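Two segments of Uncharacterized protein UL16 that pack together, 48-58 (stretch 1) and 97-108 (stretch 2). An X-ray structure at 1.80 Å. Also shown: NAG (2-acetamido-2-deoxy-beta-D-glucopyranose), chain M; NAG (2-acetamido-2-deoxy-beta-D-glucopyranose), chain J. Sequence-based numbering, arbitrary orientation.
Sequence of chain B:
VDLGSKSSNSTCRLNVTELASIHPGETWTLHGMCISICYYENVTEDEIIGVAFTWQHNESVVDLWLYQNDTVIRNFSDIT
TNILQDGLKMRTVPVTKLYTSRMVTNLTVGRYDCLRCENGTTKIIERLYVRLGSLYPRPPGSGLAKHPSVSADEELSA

Stretch 1 48-58: IIGVAFTWQHN
Stretch 2 (97-108) KLYTSRMVTNLT

Strands 49-55 and 97-102 run in the same general direction, 26° apart and 8.4 Å at closest approach, a spacing filled by side chains; no backbone hydrogen bond joins them. CA register pairs Gly50 with Leu98 (CA-CA 7.5 Å), Val51 with Thr100 (CA-CA 8.2 Å) and, beyond the second strand, Trp55 with Thr108 (CA-CA 6.8 Å). Alternation of the extended backbone turns Ile49, Val51 and Phe53 toward stretch 2, and Leu98, Thr100 and Arg102 toward stretch 1.

The main bump at the start is Leu98 (chi1 m, chi2 t). Its CD1 sits over the bare backbone of Gly50 (phi/psi 176/-172), 3.8 Å from Gly50 CA, between Ile49 CD1 (chi1 p, chi2 t) at 3.9 Å and Val51 CG2 (chi1 t) at 4.1 Å. Val51 CG2 also meets Thr100 OG1 at 3.8 Å.

Phe53 (chi1 t, chi2 51°) fills the next hollow. Arg102 (m, t, p, chi4 -171°) lays NH1 over one ring face, 3.6 Å from Phe53 CD2, but Arg102 CZ is 5.3 Å from the ring centroid, so any cation-pi attraction is weak. Leu107 O lies at the ring edge, 3.6 Å from Phe53 CZ, and Thr108 O is 3.4 Å from Phe53 CE1.

Trp55 (chi1 t, chi2 32°) starts sideways, yet its indole reaches the loop: NE1 donates to Asn106 O (2.9 Å, 160°), and CZ2 packs on Leu107 CD2 (3.9 Å; Leu107 chi1 m, chi2 t). The loop is braced by Thr108 (chi1 p), whose OG1 donates to Met103 O (2.7 Å) and accepts from Thr105 N (3.0 Å). A type I turn, Trp55 to Asn58, follows strand 49-55. Asn58 ND2 and Asn106 ND2 are bonded to C1 of NAG chains J (1.4 Å) and M (1.5 Å), respectively.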

# COMPACT_ATOMS: atom_id res chain seq x y z
N ILE B 48 -10.69 0.58 -18.77
CA ILE B 48 -11.49 0.95 -17.62
C ILE B 48 -11.57 -0.21 -16.65
O ILE B 48 -12.03 -1.31 -17.01
CB ILE B 48 -12.92 1.37 -18.05
CG1 ILE B 48 -12.83 2.55 -19.01
CG2 ILE B 48 -13.75 1.69 -16.82
CD1 ILE B 48 -14.14 2.87 -19.73
N ILE B 49 -11.09 0.03 -15.44
CA ILE B 49 -11.18 -0.94 -14.35
C ILE B 49 -11.88 -0.26 -13.17
O ILE B 49 -12.13 0.95 -13.20
CB ILE B 49 -9.78 -1.46 -13.95
CG1 ILE B 49 -8.83 -0.29 -13.63
CG2 ILE B 49 -9.20 -2.29 -15.09
CD1 ILE B 49 -7.49 -0.76 -13.07
N GLY B 50 -12.23 -1.00 -12.13
CA GLY B 50 -12.92 -0.36 -11.03
C GLY B 50 -13.37 -1.29 -9.94
O GLY B 50 -13.07 -2.49 -9.96
N VAL B 51 -14.14 -0.74 -9.01
CA VAL B 51 -14.55 -1.47 -7.82
C VAL B 51 -16.04 -1.27 -7.57
O VAL B 51 -16.51 -0.14 -7.52
CB VAL B 51 -13.78 -0.99 -6.57
CG1 VAL B 51 -14.14 -1.83 -5.37
CG2 VAL B 51 -12.26 -1.03 -6.82
N ALA B 52 -16.77 -2.37 -7.45
CA ALA B 52 -18.19 -2.34 -7.11
C ALA B 52 -18.37 -2.58 -5.62
O ALA B 52 -17.71 -3.45 -5.05
CB ALA B 52 -18.95 -3.41 -7.92
N PHE B 53 -19.28 -1.83 -5.00
CA PHE B 53 -19.61 -2.00 -3.59
C PHE B 53 -21.08 -2.38 -3.43
O PHE B 53 -21.97 -1.58 -3.76
CB PHE B 53 -19.33 -0.71 -2.81
CG PHE B 53 -19.95 -0.69 -1.42
CD1 PHE B 53 -19.76 -1.75 -0.55
CD2 PHE B 53 -20.73 0.38 -1.01
CE1 PHE B 53 -20.34 -1.75 0.72
CE2 PHE B 53 -21.31 0.40 0.26
CZ PHE B 53 -21.11 -0.67 1.13
N THR B 54 -21.34 -3.57 -2.92
CA THR B 54 -22.73 -4.01 -2.69
C THR B 54 -23.00 -3.97 -1.18
O THR B 54 -22.31 -4.63 -0.41
CB THR B 54 -22.94 -5.45 -3.24
OG1 THR B 54 -22.69 -5.48 -4.66
CG2 THR B 54 -24.36 -5.93 -2.97
N TRP B 55 -23.99 -3.19 -0.76
CA TRP B 55 -24.26 -2.99 0.67
C TRP B 55 -24.68 -4.30 1.35
O TRP B 55 -25.48 -5.05 0.81
CB TRP B 55 -25.39 -1.97 0.83
CG TRP B 55 -25.58 -1.47 2.22
CD1 TRP B 55 -24.63 -1.30 3.19
CD2 TRP B 55 -26.82 -1.03 2.79
NE1 TRP B 55 -25.21 -0.78 4.34
CE2 TRP B 55 -26.55 -0.61 4.11
CE3 TRP B 55 -28.13 -0.94 2.30
CZ2 TRP B 55 -27.55 -0.11 4.95
CZ3 TRP B 55 -29.12 -0.46 3.14
CH2 TRP B 55 -28.83 -0.04 4.45
N GLN B 56 -24.14 -4.58 2.54
CA GLN B 56 -24.48 -5.82 3.23
C GLN B 56 -25.98 -5.97 3.41
O GLN B 56 -26.52 -7.07 3.36
CB GLN B 56 -23.83 -5.90 4.62
CG GLN B 56 -24.07 -7.24 5.33
CD GLN B 56 -23.39 -7.32 6.69
OE1 GLN B 56 -22.69 -6.40 7.10
NE2 GLN B 56 -23.58 -8.43 7.40
N HIS B 57 -26.66 -4.84 3.62
CA HIS B 57 -28.06 -4.87 4.07
C HIS B 57 -29.08 -4.77 2.95
O HIS B 57 -30.29 -4.86 3.18
CB HIS B 57 -28.30 -3.76 5.09
CG HIS B 57 -27.44 -3.89 6.31
ND1 HIS B 57 -27.55 -4.95 7.18
CD2 HIS B 57 -26.46 -3.10 6.80
CE1 HIS B 57 -26.67 -4.80 8.16
NE2 HIS B 57 -25.99 -3.69 7.94
N ASN B 58 -28.60 -4.60 1.72
CA ASN B 58 -29.50 -4.67 0.57
C ASN B 58 -28.69 -4.95 -0.68
O ASN B 58 -28.01 -4.07 -1.21
CB ASN B 58 -30.32 -3.39 0.43
CG ASN B 58 -31.43 -3.53 -0.59
OD1 ASN B 58 -31.34 -4.35 -1.51
ND2 ASN B 58 -32.48 -2.74 -0.42
N LYS B 97 -2.29 -0.73 -8.92
CA LYS B 97 -3.11 -1.16 -7.79
C LYS B 97 -4.26 -0.19 -7.61
O LYS B 97 -4.06 1.03 -7.70
CB LYS B 97 -2.28 -1.20 -6.52
CG LYS B 97 -1.33 -2.39 -6.44
CD LYS B 97 -0.38 -2.23 -5.26
CE LYS B 97 0.45 -3.49 -5.05
NZ LYS B 97 1.52 -3.24 -4.05
N LEU B 98 -5.45 -0.71 -7.36
CA LEU B 98 -6.57 0.13 -6.98
C LEU B 98 -6.75 0.03 -5.46
O LEU B 98 -6.92 -1.06 -4.92
CB LEU B 98 -7.86 -0.32 -7.68
CG LEU B 98 -7.93 -0.19 -9.20
CD1 LEU B 98 -9.37 -0.37 -9.68
CD2 LEU B 98 -7.38 1.16 -9.66
N TYR B 99 -6.73 1.18 -4.79
CA TYR B 99 -6.88 1.22 -3.33
C TYR B 99 -8.24 1.75 -2.95
O TYR B 99 -8.64 2.82 -3.40
CB TYR B 99 -5.84 2.18 -2.72
CG TYR B 99 -4.44 1.64 -2.69
CD1 TYR B 99 -3.89 1.16 -1.50
CD2 TYR B 99 -3.66 1.60 -3.84
CE1 TYR B 99 -2.60 0.67 -1.46
CE2 TYR B 99 -2.37 1.10 -3.81
CZ TYR B 99 -1.85 0.64 -2.61
OH TYR B 99 -0.57 0.14 -2.56
N THR B 100 -8.95 0.99 -2.13
CA THR B 100 -10.20 1.45 -1.54
C THR B 100 -10.10 1.30 -0.03
O THR B 100 -10.14 0.18 0.49
CB THR B 100 -11.41 0.64 -2.06
OG1 THR B 100 -11.40 0.62 -3.50
CG2 THR B 100 -12.72 1.25 -1.55
N SER B 101 -9.97 2.42 0.67
CA SER B 101 -9.92 2.42 2.13
C SER B 101 -11.02 3.33 2.64
O SER B 101 -11.14 4.47 2.19
CB SER B 101 -8.55 2.90 2.62
OG SER B 101 -8.51 3.00 4.03
N ARG B 102 -11.83 2.83 3.56
CA ARG B 102 -12.96 3.59 4.06
C ARG B 102 -13.13 3.35 5.54
O ARG B 102 -12.72 2.30 6.05
CB ARG B 102 -14.25 3.15 3.36
CG ARG B 102 -14.12 2.91 1.87
CD ARG B 102 -15.47 2.53 1.27
NE ARG B 102 -16.25 3.70 0.90
CZ ARG B 102 -17.52 3.67 0.51
NH1 ARG B 102 -18.19 2.52 0.46
NH2 ARG B 102 -18.14 4.80 0.18
N MET B 103 -13.76 4.30 6.23
CA MET B 103 -14.21 4.07 7.59
C MET B 103 -15.25 2.96 7.56
O MET B 103 -16.08 2.91 6.65
CB MET B 103 -14.80 5.35 8.19
CG MET B 103 -13.79 6.49 8.24
SD MET B 103 -14.47 7.97 9.01
CE MET B 103 -15.87 8.30 7.96
N VAL B 104 -15.20 2.07 8.54
CA VAL B 104 -16.14 0.96 8.62
C VAL B 104 -17.36 1.37 9.45
O VAL B 104 -17.25 1.70 10.64
CB VAL B 104 -15.48 -0.30 9.23
CG1 VAL B 104 -16.50 -1.43 9.33
CG2 VAL B 104 -14.30 -0.73 8.37
N THR B 105 -18.52 1.38 8.81
CA THR B 105 -19.76 1.79 9.45
C THR B 105 -20.89 0.92 8.93
O THR B 105 -20.71 0.15 7.99
CB THR B 105 -20.12 3.24 9.09
OG1 THR B 105 -20.51 3.30 7.71
CG2 THR B 105 -18.93 4.17 9.32
N ASN B 106 -22.07 1.09 9.52
CA ASN B 106 -23.26 0.41 9.03
C ASN B 106 -23.58 0.73 7.56
O ASN B 106 -24.41 0.08 6.96
CB ASN B 106 -24.48 0.71 9.93
CG ASN B 106 -24.57 2.18 10.36
OD1 ASN B 106 -24.20 3.09 9.60
ND2 ASN B 106 -25.12 2.41 11.56
N LEU B 107 -22.90 1.72 6.99
CA LEU B 107 -23.16 2.10 5.59
C LEU B 107 -22.04 1.68 4.64
O LEU B 107 -22.16 1.85 3.42
CB LEU B 107 -23.41 3.62 5.48
CG LEU B 107 -24.70 4.09 6.16
CD1 LEU B 107 -24.88 5.60 6.03
CD2 LEU B 107 -25.91 3.35 5.58
N THR B 108 -20.96 1.12 5.16
CA THR B 108 -19.88 0.68 4.28
C THR B 108 -19.60 -0.83 4.39
O THR B 108 -18.74 -1.35 3.67
CB THR B 108 -18.55 1.45 4.52
OG1 THR B 108 -18.11 1.25 5.87
CG2 THR B 108 -18.74 2.96 4.26
C1 NAG M . -25.14 3.80 11.98
C2 NAG M . -26.07 3.94 13.19
C3 NAG M . -26.01 5.34 13.81
C4 NAG M . -24.57 5.74 14.07
C5 NAG M . -23.74 5.55 12.79
C6 NAG M . -22.26 5.86 13.00
C7 NAG M . -27.93 2.42 12.92
C8 NAG M . -29.40 2.25 12.65
N2 NAG M . -27.45 3.66 12.84
O3 NAG M . -26.74 5.33 15.02
O4 NAG M . -24.53 7.09 14.49
O5 NAG M . -23.84 4.20 12.35
O6 NAG M . -21.62 5.81 11.74
O7 NAG M . -27.22 1.45 13.17
C1 NAG J . -33.39 -2.86 -1.54
C2 NAG J . -34.74 -2.47 -0.95
C3 NAG J . -35.79 -2.40 -2.06
C4 NAG J . -35.30 -1.52 -3.20
C5 NAG J . -33.93 -1.99 -3.67
C6 NAG J . -33.39 -1.12 -4.81
C7 NAG J . -35.02 -3.20 1.36
C8 NAG J . -35.63 -4.23 2.26
N2 NAG J . -35.17 -3.42 0.05
O3 NAG J . -37.00 -1.89 -1.54
O4 NAG J . -36.20 -1.61 -4.28
O5 NAG J . -33.02 -1.98 -2.59
O6 NAG J . -33.14 0.18 -4.34
O7 NAG J . -34.40 -2.23 1.84